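Local coordinates for protein acyl-coenzyme A oxidase acox-1.1 (Caenorhabditis elegans, PDB 5K3H) that catalyses the first step of peroxisomal fatty acid beta-oxidation, using FAD to desaturate acyl-CoA to the (2E)-enoyl-CoA and reducing O2 to H2O2, at residues 56-60 and 74-78; 127-133 and 263-268; 356-360 and 546-550; 474-480 and 586-592. All blocks are in the same frame, centred on the assembly; numbering follows the deposited sequence.

Contact 1. Residues 56-60 and 74-78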
loop_
_atom_site.group_PDB
_atom_site.type_symbol
_atom_site.label_atom_id
_atom_site.label_comp_id
_atom_site.label_asym_id
_atom_site.label_seq_id
_atom_site.Cartn_x
_atom_site.Cartn_y
_atom_site.Cartn_z
ATOM N N GLU B 56 -14.821 30.108 8.336
ATOM C CA GLU B 56 -15.388 29.799 7.025
ATOM C C GLU B 56 -14.390 29.055 6.139
ATOM O O GLU B 56 -14.789 28.443 5.134
ATOM C CB GLU B 56 -15.880 31.083 6.336
ATOM C CG GLU B 56 -15.057 32.372 6.631
ATOM C CD GLU B 56 -15.374 33.021 7.990
ATOM O OE1 GLU B 56 -16.338 32.569 8.631
ATOM O OE2 GLU B 56 -14.668 33.971 8.421
ATOM N N LEU B 57 -13.110 29.079 6.495
ATOM C CA LEU B 57 -12.091 28.345 5.765
ATOM C C LEU B 57 -11.769 26.994 6.398
ATOM O O LEU B 57 -10.753 26.389 6.043
ATOM C CB LEU B 57 -10.822 29.189 5.628
ATOM C CG LEU B 57 -10.871 30.326 4.608
ATOM C CD1 LEU B 57 -9.632 31.160 4.676
ATOM C CD2 LEU B 57 -11.025 29.755 3.217
ATOM N N HIS B 58 -12.561 26.538 7.368
ATOM C CA HIS B 58 -12.320 25.250 8.007
ATOM C C HIS B 58 -13.149 24.139 7.369
ATOM O O HIS B 58 -14.181 24.385 6.737
ATOM C CB HIS B 58 -12.628 25.320 9.503
ATOM C CG HIS B 58 -11.785 26.308 10.246
ATOM N ND1 HIS B 58 -11.992 26.611 11.574
ATOM C CD2 HIS B 58 -10.706 27.030 9.857
ATOM C CE1 HIS B 58 -11.092 27.496 11.963
ATOM N NE2 HIS B 58 -10.301 27.767 10.942
ATOM N N ASP B 59 -12.675 22.899 7.536
ATOM C CA ASP B 59 -13.486 21.755 7.150
ATOM C C ASP B 59 -14.793 21.816 7.922
ATOM O O ASP B 59 -14.784 21.922 9.153
ATOM C CB ASP B 59 -12.773 20.441 7.482
ATOM C CG ASP B 59 -11.448 20.267 6.760
ATOM O OD1 ASP B 59 -11.200 20.947 5.743
ATOM O OD2 ASP B 59 -10.629 19.455 7.243
ATOM N N SER B 60 -15.922 21.738 7.204
ATOM C CA SER B 60 -17.219 21.792 7.880
ATOM C C SER B 60 -17.457 20.543 8.718
ATOM O O SER B 60 -18.150 20.612 9.737
ATOM C CB SER B 60 -18.360 21.985 6.877
ATOM O OG SER B 60 -18.359 20.976 5.874
ATOM N N GLU B 74 -17.858 20.845 -0.817
ATOM C CA GLU B 74 -17.094 21.529 0.217
ATOM C C GLU B 74 -15.822 22.147 -0.358
ATOM O O GLU B 74 -15.465 23.283 -0.030
ATOM C CB GLU B 74 -16.758 20.524 1.326
ATOM C CG GLU B 74 -15.806 21.011 2.407
ATOM C CD GLU B 74 -16.522 21.901 3.413
ATOM O OE1 GLU B 74 -17.735 22.120 3.258
ATOM O OE2 GLU B 74 -15.890 22.384 4.363
ATOM N N SER B 75 -15.128 21.413 -1.226
ATOM C CA SER B 75 -13.887 21.913 -1.802
ATOM C C SER B 75 -14.143 23.157 -2.653
ATOM O O SER B 75 -13.340 24.097 -2.650
ATOM C CB SER B 75 -13.218 20.780 -2.609
ATOM O OG SER B 75 -11.940 21.130 -3.124
ATOM N N ALA B 76 -15.249 23.163 -3.417
ATOM C CA ALA B 76 -15.618 24.342 -4.205
ATOM C C ALA B 76 -16.016 25.506 -3.303
ATOM O O ALA B 76 -15.653 26.661 -3.564
ATOM C CB ALA B 76 -16.753 23.996 -5.173
ATOM N N ARG B 77 -16.771 25.220 -2.240
ATOM C CA ARG B 77 -17.098 26.232 -1.241
ATOM C C ARG B 77 -15.850 26.960 -0.744
ATOM O O ARG B 77 -15.730 28.184 -0.889
ATOM C CB ARG B 77 -17.837 25.572 -0.077
ATOM C CG ARG B 77 -18.459 26.546 0.905
ATOM C CD ARG B 77 -19.025 25.826 2.127
ATOM N NE ARG B 77 -18.006 25.212 2.969
ATOM C CZ ARG B 77 -17.172 25.900 3.753
ATOM N NH1 ARG B 77 -17.217 27.226 3.794
ATOM N NH2 ARG B 77 -16.273 25.262 4.489
ATOM N N LYS B 78 -14.897 26.209 -0.165
ATOM C CA LYS B 78 -13.672 26.808 0.376
ATOM C C LYS B 78 -12.859 27.499 -0.702
ATOM O O LYS B 78 -12.232 28.538 -0.448
ATOM C CB LYS B 78 -12.820 25.741 1.062
ATOM C CG LYS B 78 -13.498 25.150 2.258
ATOM C CD LYS B 78 -12.549 24.360 3.115
ATOM C CE LYS B 78 -12.361 22.982 2.506
ATOM N NZ LYS B 78 -11.791 22.029 3.492
#
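The contact is dominated by charge. K78 and D59 form a salt bridge, NZ of K78 lying 2.6 Å from OD1 of D59; the long lysine chain lets an ammonium rooted in a buried helical position reach the loop. Each charge has a second partner, R626 for D59 and the carbonyl of V105 for K78. On the helix itself, R77 and E74 make a bidentate pair, NE of R77 to OE1 of E74 at 3.1 Å and NH2 of R77 to OE2 of E74 at 2.9 Å.

The same two side chains also bond to the loop backbone. NH1 of R77 donates to the carbonyl O of E56 (3.0 Å), while the backbone N of S60 donates to OE2 of E74 (2.9 Å). Donor and acceptor side chains thus satisfy loop peptide groups of opposite polarity.

The lysine stem makes van der Waals contacts with loop carbonyls, the O atoms of L57 and H58 each lying 4.0 Å from CD of K78. Apolar packing comes from L57, on V81 and L82 about one turn beyond K78. The arrangement is a helix-to-helix connection folded back on its own second helix, within the N-terminal helical domain of acyl-CoA oxidases.

Contact 2. Residues 127-133 and 263-268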
loop_
_atom_site.group_PDB
_atom_site.type_symbol
_atom_site.label_atom_id
_atom_site.label_comp_id
_atom_site.label_asym_id
_atom_site.label_seq_id
_atom_site.Cartn_x
_atom_site.Cartn_y
_atom_site.Cartn_z
ATOM N N GLN B 127 4.569 27.774 -23.426
ATOM C CA GLN B 127 4.282 27.469 -24.822
ATOM C C GLN B 127 3.461 28.529 -25.544
ATOM O O GLN B 127 3.537 28.610 -26.777
ATOM C CB GLN B 127 3.538 26.123 -24.931
ATOM C CG GLN B 127 4.177 24.948 -24.168
ATOM C CD GLN B 127 3.176 23.818 -23.880
ATOM O OE1 GLN B 127 1.991 23.926 -24.212
ATOM N NE2 GLN B 127 3.650 22.737 -23.260
ATOM N N ALA B 128 2.662 29.318 -24.830
ATOM C CA ALA B 128 1.865 30.355 -25.463
ATOM C C ALA B 128 2.748 31.557 -25.794
ATOM O O ALA B 128 3.700 31.863 -25.066
ATOM C CB ALA B 128 0.703 30.771 -24.559
ATOM N N SER B 129 2.478 32.190 -26.938
ATOM C CA SER B 129 3.189 33.411 -27.281
ATOM C C SER B 129 2.789 34.529 -26.324
ATOM O O SER B 129 1.770 34.452 -25.633
ATOM C CB SER B 129 2.900 33.820 -28.727
ATOM O OG SER B 129 1.591 34.376 -28.858
ATOM N N ASP B 130 3.587 35.594 -26.330
ATOM C CA ASP B 130 3.306 36.760 -25.510
ATOM C C ASP B 130 1.893 37.205 -25.861
ATOM O O ASP B 130 1.044 37.348 -24.983
ATOM C CB ASP B 130 4.306 37.878 -25.799
ATOM C CG ASP B 130 5.509 37.837 -24.877
ATOM O OD1 ASP B 130 5.364 38.203 -23.691
ATOM O OD2 ASP B 130 6.599 37.437 -25.338
ATOM N N GLU B 131 1.641 37.416 -27.152
ATOM C CA GLU B 131 0.308 37.811 -27.591
ATOM C C GLU B 131 -0.747 36.823 -27.097
ATOM O O GLU B 131 -1.874 37.219 -26.777
ATOM C CB GLU B 131 0.288 37.940 -29.110
ATOM C CG GLU B 131 -1.012 38.425 -29.701
ATOM C CD GLU B 131 -0.880 38.671 -31.202
ATOM O OE1 GLU B 131 0.147 38.243 -31.789
ATOM O OE2 GLU B 131 -1.780 39.325 -31.784
ATOM N N GLN B 132 -0.413 35.524 -27.072
ATOM C CA GLN B 132 -1.367 34.528 -26.581
ATOM C C GLN B 132 -1.535 34.597 -25.062
ATOM O O GLN B 132 -2.654 34.464 -24.552
ATOM C CB GLN B 132 -0.954 33.125 -27.038
ATOM C CG GLN B 132 -1.220 32.891 -28.524
ATOM C CD GLN B 132 -0.542 31.649 -29.081
ATOM O OE1 GLN B 132 0.559 31.295 -28.667
ATOM N NE2 GLN B 132 -1.205 30.978 -30.022
ATOM N N GLN B 133 -0.436 34.810 -24.328
ATOM C CA GLN B 133 -0.507 34.947 -22.874
ATOM C C GLN B 133 -1.393 36.111 -22.459
ATOM O O GLN B 133 -2.151 36.012 -21.481
ATOM C CB GLN B 133 0.895 35.125 -22.314
ATOM C CG GLN B 133 1.748 33.889 -22.458
ATOM C CD GLN B 133 3.123 34.103 -21.917
ATOM O OE1 GLN B 133 3.444 35.191 -21.467
ATOM N NE2 GLN B 133 3.957 33.078 -21.976
ATOM N N THR B 263 -4.633 30.262 -34.603
ATOM C CA THR B 263 -3.852 30.877 -33.535
ATOM C C THR B 263 -4.107 30.261 -32.162
ATOM O O THR B 263 -3.511 30.727 -31.183
ATOM C CB THR B 263 -4.134 32.381 -33.482
ATOM O OG1 THR B 263 -5.552 32.588 -33.416
ATOM C CG2 THR B 263 -3.568 33.088 -34.712
ATOM N N ASN B 264 -4.950 29.218 -32.062
ATOM C CA ASN B 264 -5.028 28.430 -30.831
ATOM C C ASN B 264 -3.890 27.428 -30.698
ATOM O O ASN B 264 -3.745 26.846 -29.623
ATOM C CB ASN B 264 -6.358 27.684 -30.712
ATOM C CG ASN B 264 -7.496 28.573 -30.250
ATOM O OD1 ASN B 264 -7.595 29.727 -30.641
ATOM N ND2 ASN B 264 -8.362 28.032 -29.405
ATOM N N LEU B 265 -3.117 27.190 -31.761
ATOM C CA LEU B 265 -1.829 26.529 -31.626
ATOM C C LEU B 265 -0.909 27.413 -30.794
ATOM O O LEU B 265 -0.701 28.581 -31.133
ATOM C CB LEU B 265 -1.209 26.274 -33.005
ATOM C CG LEU B 265 0.279 25.868 -33.049
ATOM C CD1 LEU B 265 0.487 24.439 -32.552
ATOM C CD2 LEU B 265 0.903 26.039 -34.427
ATOM N N LEU B 266 -0.385 26.874 -29.686
ATOM C CA LEU B 266 0.513 27.636 -28.819
ATOM C C LEU B 266 1.848 27.825 -29.539
ATOM O O LEU B 266 2.527 26.843 -29.869
ATOM C CB LEU B 266 0.704 26.912 -27.486
ATOM C CG LEU B 266 -0.585 26.648 -26.679
ATOM C CD1 LEU B 266 -0.287 26.170 -25.269
ATOM C CD2 LEU B 266 -1.499 27.880 -26.662
ATOM N N MET B 267 2.228 29.081 -29.793
ATOM C CA MET B 267 3.245 29.373 -30.801
ATOM C C MET B 267 4.420 30.192 -30.267
ATOM O O MET B 267 5.009 30.995 -30.994
ATOM C CB MET B 267 2.612 30.093 -31.990
ATOM C CG MET B 267 1.867 29.179 -32.932
ATOM S SD MET B 267 1.247 30.027 -34.397
ATOM C CE MET B 267 -0.401 30.477 -33.878
ATOM N N ARG B 268 4.825 29.979 -29.012
ATOM C CA ARG B 268 6.017 30.671 -28.532
ATOM C C ARG B 268 7.255 30.211 -29.291
ATOM O O ARG B 268 8.104 31.028 -29.667
ATOM C CB ARG B 268 6.201 30.448 -27.027
ATOM C CG ARG B 268 7.482 31.069 -26.446
ATOM C CD ARG B 268 7.407 31.203 -24.925
ATOM N NE ARG B 268 6.387 32.189 -24.586
ATOM C CZ ARG B 268 6.638 33.440 -24.208
ATOM N NH1 ARG B 268 7.889 33.870 -24.098
ATOM N NH2 ARG B 268 5.632 34.264 -23.953
#
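A capping box at the start of helix 130-141 is the centre of this contact, which joins the N-terminal helical domain to the loop following strand 258-261. S129 is the N-cap: its OG accepts from N of Q132 at 2.9 Å, and OE1 of Q132 accepts from N of S129 at 2.7 Å. Serine suits the place because its short hydroxyl can reach forward to a first-turn NH that has no helical carbonyl partner.

Glutamine then extends the box across the interface. The same OE1 of Q132 accepts from N of M267 (3.0 Å), while its NE2 donates to O of T263 (2.6 Å) and O of L265 (2.7 Å). One amide thereby serves three backbone groups of residues 263-267, a 3-10 turn running into loop.

R268 works in the reverse direction. Its backbone N donates to O of Q127 (2.9 Å) and its NE to O of A128 (2.7 Å), carbonyls at the C-terminal end of helix 114-127 with no next helical turn to accept from. A long salt bridge joins NH2 of R268 to OD2 of D130 (3.6 Å).

Beside these bonds CD2 of L266 meets CB of A128 at 4.2 Å, and L266 also touches V201 and T217 of the sheet. Q127, hydrogen-bonded to T217, lies close to the FAD-binding Y149. This is a helical-to-beta domain junction of the acyl-CoA dehydrogenase/oxidase fold.

Contact 3. Residues 356-360 and 546-550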
loop_
_atom_site.group_PDB
_atom_site.type_symbol
_atom_site.label_atom_id
_atom_site.label_comp_id
_atom_site.label_asym_id
_atom_site.label_seq_id
_atom_site.Cartn_x
_atom_site.Cartn_y
_atom_site.Cartn_z
ATOM N N PHE B 356 15.977 17.789 1.360
ATOM C CA PHE B 356 17.268 18.376 1.022
ATOM C C PHE B 356 17.663 18.090 -0.422
ATOM O O PHE B 356 18.301 18.939 -1.054
ATOM C CB PHE B 356 18.325 17.885 2.011
ATOM C CG PHE B 356 18.053 18.307 3.427
ATOM C CD1 PHE B 356 17.337 19.478 3.688
ATOM C CD2 PHE B 356 18.500 17.542 4.498
ATOM C CE1 PHE B 356 17.057 19.875 5.004
ATOM C CE2 PHE B 356 18.239 17.932 5.802
ATOM C CZ PHE B 356 17.521 19.103 6.064
ATOM N N ALA B 357 17.303 16.920 -0.964
ATOM C CA ALA B 357 17.570 16.632 -2.376
ATOM C C ALA B 357 16.732 17.519 -3.299
ATOM O O ALA B 357 17.232 18.040 -4.300
ATOM C CB ALA B 357 17.292 15.162 -2.672
ATOM N N GLY B 358 15.453 17.699 -2.981
ATOM C CA GLY B 358 14.659 18.648 -3.728
ATOM C C GLY B 358 15.273 20.035 -3.732
ATOM O O GLY B 358 15.257 20.729 -4.755
ATOM N N ALA B 359 15.787 20.483 -2.584
ATOM C CA ALA B 359 16.419 21.798 -2.568
ATOM C C ALA B 359 17.610 21.849 -3.524
ATOM O O ALA B 359 17.793 22.838 -4.246
ATOM C CB ALA B 359 16.855 22.166 -1.148
ATOM N N GLU B 360 18.400 20.780 -3.595
ATOM C CA GLU B 360 19.560 20.825 -4.481
ATOM C C GLU B 360 19.177 20.754 -5.958
ATOM O O GLU B 360 19.800 21.425 -6.791
ATOM C CB GLU B 360 20.535 19.709 -4.146
ATOM C CG GLU B 360 21.733 20.230 -3.437
ATOM C CD GLU B 360 22.866 19.310 -3.595
ATOM O OE1 GLU B 360 22.957 18.718 -4.683
ATOM O OE2 GLU B 360 23.623 19.135 -2.622
ATOM N N ALA B 546 23.433 14.717 -1.264
ATOM C CA ALA B 546 22.776 15.990 -0.980
ATOM C C ALA B 546 22.487 16.143 0.511
ATOM O O ALA B 546 22.678 17.222 1.085
ATOM C CB ALA B 546 21.489 16.104 -1.792
ATOM N N PHE B 547 22.090 15.054 1.168
ATOM C CA PHE B 547 21.892 15.092 2.611
ATOM C C PHE B 547 23.198 15.430 3.324
ATOM O O PHE B 547 23.226 16.290 4.216
ATOM C CB PHE B 547 21.324 13.748 3.075
ATOM C CG PHE B 547 20.697 13.773 4.442
ATOM C CD1 PHE B 547 20.755 14.906 5.246
ATOM C CD2 PHE B 547 20.127 12.623 4.965
ATOM C CE1 PHE B 547 20.194 14.908 6.519
ATOM C CE2 PHE B 547 19.570 12.621 6.243
ATOM C CZ PHE B 547 19.606 13.753 7.018
ATOM N N ALA B 548 24.290 14.737 2.968
ATOM C CA ALA B 548 25.582 15.021 3.594
ATOM C C ALA B 548 26.037 16.450 3.312
ATOM O O ALA B 548 26.548 17.138 4.204
ATOM C CB ALA B 548 26.632 14.023 3.103
ATOM N N ARG B 549 25.838 16.920 2.080
ATOM C CA ARG B 549 26.195 18.287 1.723
ATOM C C ARG B 549 25.494 19.287 2.629
ATOM O O ARG B 549 26.130 20.178 3.196
ATOM C CB ARG B 549 25.824 18.538 0.266
ATOM C CG ARG B 549 26.892 19.118 -0.630
ATOM C CD ARG B 549 26.437 19.042 -2.091
ATOM N NE ARG B 549 27.131 17.995 -2.831
ATOM C CZ ARG B 549 26.548 16.974 -3.450
ATOM N NH1 ARG B 549 25.231 16.834 -3.440
ATOM N NH2 ARG B 549 27.300 16.088 -4.092
ATOM N N ARG B 550 24.181 19.122 2.814
ATOM C CA ARG B 550 23.423 20.055 3.646
ATOM C C ARG B 550 23.950 20.087 5.077
ATOM O O ARG B 550 24.136 21.173 5.652
ATOM C CB ARG B 550 21.935 19.688 3.644
ATOM C CG ARG B 550 21.101 20.455 4.665
ATOM C CD ARG B 550 21.080 21.959 4.367
ATOM N NE ARG B 550 20.308 22.196 3.159
ATOM C CZ ARG B 550 19.058 22.639 3.132
ATOM N NH1 ARG B 550 18.428 22.936 4.256
ATOM N NH2 ARG B 550 18.439 22.787 1.973
HETATM O O HOH W 1 19.512 20.811 0.011
HETATM O O HOH W 2 22.094 19.664 0.112
#
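F356 buries the largest area here, 109 Å², where the segments 356-360 and 546-550, on helices 338-367 and 520-553, cross at 88° with axes 9.1 Å apart. Its CA-to-CB bond points toward the other helix, and the ring meets F547 obliquely, CD2 of F356 lying 3.5 Å from CD1 of F547, with L563 of helix 557-577 also against F356. The flat ring fills the space between the crossing helices.

R550 lies over that ring. Its CG sits 3.8 Å from the F356 centroid and only 4° off the ring normal, a CH-pi contact, and NH1 of R550 comes 3.4 Å from CE1 of F356. A long aliphatic stem ending in a charge suits this place. NH1 of R550 is hydrogen-bonded to Q33, while NH2 of R550 donates to water 1 (3.0 Å), which donates to O of F356 (2.5 Å).

One turn along, OE2 of E360 pairs with NH1 of R549 at 2.9 Å in a salt bridge, though the position of that oxygen is less certain, and water 2 joins OE2 of E360 (3.2 Å) to O of A546 (2.7 Å). The small A546 allows close approach, its CB 4.4 Å from CB of A357.

The chemistry is therefore graded: the charged ends of R550 and E360 meet polar partners and water, while the R550 stem packs on the aromatic part.

Contact 4. Residues 474-480 and 586-592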
loop_
_atom_site.group_PDB
_atom_site.type_symbol
_atom_site.label_atom_id
_atom_site.label_comp_id
_atom_site.label_asym_id
_atom_site.label_seq_id
_atom_site.Cartn_x
_atom_site.Cartn_y
_atom_site.Cartn_z
ATOM N N SER B 474 38.407 2.796 -7.795
ATOM C CA SER B 474 37.997 2.345 -6.484
ATOM C C SER B 474 39.207 1.867 -5.702
ATOM O O SER B 474 40.170 1.353 -6.273
ATOM C CB SER B 474 36.972 1.224 -6.601
ATOM O OG SER B 474 35.704 1.749 -6.919
ATOM N N GLU B 475 39.154 2.058 -4.388
ATOM C CA GLU B 475 40.066 1.382 -3.499
ATOM C C GLU B 475 39.762 -0.109 -3.478
ATOM O O GLU B 475 38.708 -0.541 -3.953
ATOM C CB GLU B 475 39.985 2.010 -2.115
ATOM C CG GLU B 475 41.148 2.957 -1.886
ATOM C CD GLU B 475 40.765 4.270 -1.242
ATOM O OE1 GLU B 475 39.734 4.315 -0.521
ATOM O OE2 GLU B 475 41.530 5.255 -1.424
ATOM N N PRO B 476 40.697 -0.930 -2.990
ATOM C CA PRO B 476 40.426 -2.377 -2.961
ATOM C C PRO B 476 39.198 -2.745 -2.142
ATOM O O PRO B 476 38.444 -3.643 -2.535
ATOM C CB PRO B 476 41.711 -2.967 -2.357
ATOM C CG PRO B 476 42.728 -1.923 -2.482
ATOM C CD PRO B 476 42.046 -0.604 -2.501
ATOM N N THR B 477 38.960 -2.087 -1.008
ATOM C CA THR B 477 37.809 -2.424 -0.180
ATOM C C THR B 477 37.172 -1.146 0.337
ATOM O O THR B 477 37.727 -0.048 0.217
ATOM C CB THR B 477 38.197 -3.261 1.043
ATOM O OG1 THR B 477 39.126 -2.504 1.845
ATOM C CG2 THR B 477 38.827 -4.589 0.629
ATOM N N SER B 478 36.057 -1.315 1.025
ATOM C CA SER B 478 35.454 -0.193 1.720
ATOM C C SER B 478 36.280 0.085 2.965
ATOM O O SER B 478 36.854 -0.831 3.561
ATOM C CB SER B 478 34.001 -0.502 2.098
ATOM O OG SER B 478 33.424 0.575 2.830
ATOM N N LEU B 479 36.373 1.358 3.343
ATOM C CA LEU B 479 37.156 1.723 4.517
ATOM C C LEU B 479 36.254 2.049 5.700
ATOM O O LEU B 479 36.667 2.737 6.637
ATOM C CB LEU B 479 38.109 2.885 4.189
ATOM C CG LEU B 479 39.223 2.641 3.145
ATOM C CD1 LEU B 479 40.058 3.875 2.844
ATOM C CD2 LEU B 479 40.152 1.525 3.602
ATOM N N ILE B 480 35.029 1.533 5.684
ATOM C CA ILE B 480 34.132 1.700 6.813
ATOM C C ILE B 480 34.654 0.849 7.966
ATOM O O ILE B 480 34.880 -0.361 7.813
ATOM C CB ILE B 480 32.700 1.307 6.410
ATOM C CG1 ILE B 480 32.098 2.354 5.467
ATOM C CG2 ILE B 480 31.817 1.091 7.628
ATOM C CD1 ILE B 480 30.748 1.924 4.902
ATOM N N GLY B 586 33.339 -8.758 -2.843
ATOM C CA GLY B 586 34.194 -8.626 -1.679
ATOM C C GLY B 586 34.574 -7.211 -1.288
ATOM O O GLY B 586 35.499 -7.021 -0.495
ATOM N N PHE B 587 33.872 -6.200 -1.793
ATOM C CA PHE B 587 34.207 -4.830 -1.413
ATOM C C PHE B 587 33.958 -4.597 0.074
ATOM O O PHE B 587 34.646 -3.781 0.698
ATOM C CB PHE B 587 33.434 -3.826 -2.272
ATOM C CG PHE B 587 33.981 -2.429 -2.196
ATOM C CD1 PHE B 587 35.162 -2.102 -2.868
ATOM C CD2 PHE B 587 33.339 -1.435 -1.452
ATOM C CE1 PHE B 587 35.691 -0.812 -2.812
ATOM C CE2 PHE B 587 33.872 -0.134 -1.388
ATOM C CZ PHE B 587 35.044 0.172 -2.065
ATOM N N MET B 588 32.926 -5.229 0.638
ATOM C CA MET B 588 32.695 -5.265 2.086
ATOM C C MET B 588 32.811 -6.690 2.625
ATOM O O MET B 588 32.434 -7.666 1.964
ATOM C CB MET B 588 31.310 -4.711 2.469
ATOM C CG MET B 588 31.255 -3.210 2.677
ATOM S SD MET B 588 29.651 -2.511 3.219
ATOM C CE MET B 588 29.419 -3.129 4.878
ATOM N N SER B 589 33.290 -6.794 3.853
ATOM C CA SER B 589 33.338 -8.060 4.567
ATOM C C SER B 589 32.110 -8.213 5.460
ATOM O O SER B 589 31.375 -7.257 5.742
ATOM C CB SER B 589 34.588 -8.139 5.426
ATOM O OG SER B 589 34.573 -7.046 6.340
ATOM N N SER B 590 31.905 -9.447 5.918
ATOM C CA SER B 590 30.875 -9.718 6.911
ATOM C C SER B 590 31.091 -8.879 8.169
ATOM O O SER B 590 30.128 -8.412 8.789
ATOM C CB SER B 590 30.864 -11.211 7.239
ATOM O OG SER B 590 29.876 -11.509 8.216
ATOM N N THR B 591 32.349 -8.713 8.584
ATOM C CA THR B 591 32.648 -7.898 9.759
ATOM C C THR B 591 32.220 -6.446 9.573
ATOM O O THR B 591 31.644 -5.843 10.482
ATOM C CB THR B 591 34.136 -7.977 10.076
ATOM O OG1 THR B 591 34.422 -9.271 10.607
ATOM C CG2 THR B 591 34.512 -6.936 11.106
ATOM N N GLN B 592 32.504 -5.863 8.413
ATOM C CA GLN B 592 32.054 -4.502 8.153
ATOM C C GLN B 592 30.540 -4.410 8.101
ATOM O O GLN B 592 29.969 -3.399 8.510
ATOM C CB GLN B 592 32.642 -3.998 6.838
ATOM C CG GLN B 592 34.094 -3.611 6.919
ATOM C CD GLN B 592 34.654 -3.277 5.567
ATOM O OE1 GLN B 592 34.529 -4.070 4.626
ATOM N NE2 GLN B 592 35.302 -2.119 5.454
#
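The ring of F587 packs against the backbone of residues 475-478, with C of T477 and N of S478 over one face, the former 3.5 Å from CZ of F587; O of E475 approaches the ring edge, 3.2 Å from CE1 of F587. The neighbouring motif is a capping box of S589 and Q592 at the start of helix 590-616, against which the loop leading to helix 489-515 is laid. A large flat ring can support a peptide outside any helix or strand; F587 also stacks on H497 of helix 489-515. Its side chain is about 8 Å from that of Y581, an ATP-site residue whose ligand is shared between the subunits.

Next to the ring the two backbones join: N of S478 donates to O of F587 (2.9 Å). S478 is small, letting its CB come 3.5 Å from CE2 of F587 and 3.9 Å from CG of M588, while its OG is hydrogen-bonded to T494. I480 points its CA-to-CB bond toward 586-592 and packs on Y491, Y595 and L575; M588 shares L575 with it, adding apolar contacts beside the hydrogen bonds.

S589 is the N-cap, its OG accepting from N of Q592 (3.2 Å) and its N donating to OE1 of Q592 (3.1 Å). NE2 of Q592 turns to the loop, donating to O of S478 at 2.8 Å and to O of I480 at 3.0 Å.

Contacts 1, 2 and 3 follow one another along the chain, each closing before the next opens, whereas contacts 3 and 4 interlock: 356-360, 474-480, 546-550 and 586-592 alternate between them. Contact 1 lies within the N-terminal helical domain and contact 2 joins it to the beta domain. Contact 3 joins the C-alpha1 region to the last helical region, where 586-592 of contact 4 also lies. Contacts 3 and 4 are the closest pair, centres about 26 Å and nearest atoms about 13 Å apart, without touching; both pack against helix 557-577, each bringing together residues more than 100 positions apart. Contacts 1 and 4, centres about 57 Å apart, lie on opposite sides of the chain's centre.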